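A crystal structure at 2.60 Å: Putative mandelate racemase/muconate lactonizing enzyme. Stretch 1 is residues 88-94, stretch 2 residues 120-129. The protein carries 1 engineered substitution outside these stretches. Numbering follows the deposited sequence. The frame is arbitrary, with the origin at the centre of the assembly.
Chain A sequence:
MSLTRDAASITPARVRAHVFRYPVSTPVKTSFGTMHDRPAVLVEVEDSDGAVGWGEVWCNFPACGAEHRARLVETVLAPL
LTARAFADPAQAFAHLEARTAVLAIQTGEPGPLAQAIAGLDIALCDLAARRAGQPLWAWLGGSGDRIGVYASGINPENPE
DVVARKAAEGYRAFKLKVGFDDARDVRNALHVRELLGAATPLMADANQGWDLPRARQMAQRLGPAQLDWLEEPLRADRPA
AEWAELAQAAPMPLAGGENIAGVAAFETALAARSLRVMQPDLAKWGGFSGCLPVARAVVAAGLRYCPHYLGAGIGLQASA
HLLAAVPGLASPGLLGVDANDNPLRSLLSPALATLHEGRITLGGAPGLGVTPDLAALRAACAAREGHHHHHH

Stretch 1 88-94: DPAQAFA
Stretch 2 (120-129) LDIALCDLAA

Two helical segments of one chain pack nearly antiparallel, their N-to-C directions 162° apart and their axes 9.6 Å apart at closest approach. Stretch 1 opens with D88 in an extended conformation (phi/psi -164/178) and turns at P89 into a helix that runs through A94 and beyond, with phi between -55 and -67° and psi between -28 and -51°. Stretch 2 is helical throughout, from L120 to A129, and belongs to a longer helix that extends past both ends. Register is set by P89 opposite L124, whose CA atoms lie 5.7 Å apart. Regular i to i+4 bonds hold each backbone: F93 N to P89 O is 2.8 Å and A94 N to A90 O 3.0 Å in the first helix, while C125 N to D121 O is 2.9 Å and A128 N to L124 O 2.9 Å in the second. D88 caps the first helix: with chi1 at 46° (p), its OD1 accepts from Q91 N at 3.0 Å, satisfying an amide of the first turn, and its carbonyl O accepts from A92 N at 3.3 Å.

P89 is the centre of the contact. Its CB points toward stretch 2, and its ring, puckered C-gamma exo, sits as a knob among D121, L124, C125 and A128. P89 CB lies 4.0 Å from L124 CB and 3.8 Å from C125 SG. P89 CG lies 4.3 Å from A128 CB. The distance from P89 CG to L124 O is 3.7 Å. C125 (chi1 -73°, m) points sideways, yet its sulfur still borders the proline. One turn along the first helix, A92 also points toward stretch 2, and its CB meets L124 CD1 at 3.7 Å; L124 adopts chi1 -74° (m) and chi2 174° (t).

D121 points toward stretch 1 with chi1 -170° (t) and chi2 -102°. Its OD2 lies 3.5 Å from P89 O and 3.6 Å from F93 CB, and approaches the F93 ring obliquely; both carboxylate oxygens are hydrogen-bonded elsewhere in the structure. The CA-to-CB bond of F93 (chi1 175°, t; chi2 61°) points sideways relative to stretch 2. No hydrogen bond links the stretches; P89 has the largest covered area, with apolar contacts to L124, C125 and A128, in an interface that buries 252 Å², both sides summed. The CA-to-CB bonds of A90 and Q91 point away from stretch 2.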

# COMPACT_ATOMS: atom_id res chain seq x y z
N ASP A 88 23.80 -10.60 10.54
CA ASP A 88 23.07 -11.71 9.93
C ASP A 88 21.84 -11.19 9.19
O ASP A 88 21.58 -9.98 9.19
CB ASP A 88 22.63 -12.71 11.01
CG ASP A 88 22.02 -12.02 12.21
OD1 ASP A 88 21.27 -11.04 12.04
OD2 ASP A 88 22.30 -12.47 13.34
N PRO A 89 21.08 -12.09 8.53
CA PRO A 89 19.88 -11.64 7.80
C PRO A 89 18.85 -10.94 8.69
O PRO A 89 18.22 -9.97 8.27
CB PRO A 89 19.35 -12.94 7.18
CG PRO A 89 20.60 -13.73 6.95
CD PRO A 89 21.37 -13.50 8.24
N ALA A 90 18.67 -11.45 9.91
CA ALA A 90 17.72 -10.85 10.83
C ALA A 90 18.01 -9.37 11.02
O ALA A 90 17.09 -8.54 11.03
CB ALA A 90 17.77 -11.56 12.17
N GLN A 91 19.28 -9.02 11.17
CA GLN A 91 19.66 -7.64 11.34
C GLN A 91 19.37 -6.80 10.09
O GLN A 91 18.93 -5.66 10.20
CB GLN A 91 21.14 -7.55 11.71
CG GLN A 91 21.65 -6.14 11.88
CD GLN A 91 23.10 -6.09 12.32
OE1 GLN A 91 23.42 -6.43 13.46
NE2 GLN A 91 23.99 -5.68 11.41
N ALA A 92 19.62 -7.36 8.91
CA ALA A 92 19.35 -6.64 7.67
C ALA A 92 17.84 -6.45 7.53
O ALA A 92 17.36 -5.47 6.98
CB ALA A 92 19.89 -7.42 6.46
N PHE A 93 17.08 -7.41 8.05
CA PHE A 93 15.64 -7.32 7.98
C PHE A 93 15.16 -6.15 8.84
O PHE A 93 14.40 -5.29 8.38
CB PHE A 93 15.01 -8.61 8.48
CG PHE A 93 13.52 -8.56 8.55
CD1 PHE A 93 12.76 -8.33 7.40
CD2 PHE A 93 12.86 -8.72 9.77
CE1 PHE A 93 11.36 -8.26 7.46
CE2 PHE A 93 11.47 -8.65 9.85
CZ PHE A 93 10.72 -8.42 8.69
N ALA A 94 15.62 -6.11 10.09
CA ALA A 94 15.23 -5.05 11.00
C ALA A 94 15.70 -3.68 10.50
O ALA A 94 15.08 -2.66 10.79
CB ALA A 94 15.80 -5.32 12.39
N LEU A 120 13.79 -10.26 -0.15
CA LEU A 120 15.22 -10.06 0.08
C LEU A 120 15.72 -10.82 1.30
O LEU A 120 16.90 -11.20 1.35
CB LEU A 120 15.54 -8.57 0.23
CG LEU A 120 15.59 -7.82 -1.10
CD1 LEU A 120 15.82 -6.33 -0.87
CD2 LEU A 120 16.71 -8.40 -1.95
N ASP A 121 14.85 -11.07 2.28
CA ASP A 121 15.28 -11.81 3.46
C ASP A 121 15.46 -13.28 3.07
O ASP A 121 16.41 -13.95 3.51
CB ASP A 121 14.26 -11.71 4.60
CG ASP A 121 14.80 -12.28 5.91
OD1 ASP A 121 14.43 -13.42 6.27
OD2 ASP A 121 15.62 -11.58 6.56
N ILE A 122 14.54 -13.78 2.25
CA ILE A 122 14.60 -15.16 1.78
C ILE A 122 15.92 -15.39 1.05
O ILE A 122 16.52 -16.46 1.16
CB ILE A 122 13.41 -15.48 0.83
CG1 ILE A 122 12.11 -15.55 1.63
CG2 ILE A 122 13.69 -16.76 0.07
CD1 ILE A 122 10.87 -15.75 0.77
N ALA A 123 16.38 -14.39 0.31
CA ALA A 123 17.63 -14.50 -0.44
C ALA A 123 18.86 -14.41 0.46
O ALA A 123 19.86 -15.10 0.22
CB ALA A 123 17.68 -13.42 -1.52
N LEU A 124 18.81 -13.56 1.48
CA LEU A 124 19.94 -13.42 2.40
C LEU A 124 20.10 -14.69 3.24
O LEU A 124 21.22 -15.09 3.56
CB LEU A 124 19.75 -12.20 3.30
CG LEU A 124 19.96 -10.85 2.61
CD1 LEU A 124 19.59 -9.73 3.56
CD2 LEU A 124 21.40 -10.73 2.16
N CYS A 125 18.97 -15.31 3.59
CA CYS A 125 19.02 -16.55 4.36
C CYS A 125 19.49 -17.68 3.46
O CYS A 125 20.24 -18.55 3.89
CB CYS A 125 17.64 -16.89 4.92
SG CYS A 125 17.12 -15.85 6.27
N ASP A 126 19.05 -17.66 2.20
CA ASP A 126 19.44 -18.66 1.22
C ASP A 126 20.96 -18.53 1.05
O ASP A 126 21.69 -19.53 1.02
CB ASP A 126 18.70 -18.40 -0.10
CG ASP A 126 19.11 -19.36 -1.20
OD1 ASP A 126 19.00 -20.59 -1.01
OD2 ASP A 126 19.53 -18.87 -2.27
N LEU A 127 21.44 -17.29 0.94
CA LEU A 127 22.87 -17.03 0.80
C LEU A 127 23.64 -17.55 2.01
O LEU A 127 24.67 -18.21 1.86
CB LEU A 127 23.11 -15.53 0.65
CG LEU A 127 24.53 -14.98 0.81
CD1 LEU A 127 25.48 -15.74 -0.08
CD2 LEU A 127 24.54 -13.49 0.46
N ALA A 128 23.13 -17.26 3.20
CA ALA A 128 23.78 -17.69 4.44
C ALA A 128 23.81 -19.20 4.58
O ALA A 128 24.80 -19.77 5.04
CB ALA A 128 23.06 -17.07 5.65
N ALA A 129 22.71 -19.85 4.19
CA ALA A 129 22.61 -21.30 4.28
C ALA A 129 23.56 -21.95 3.30
O ALA A 129 24.20 -22.95 3.62
CB ALA A 129 21.18 -21.74 4.00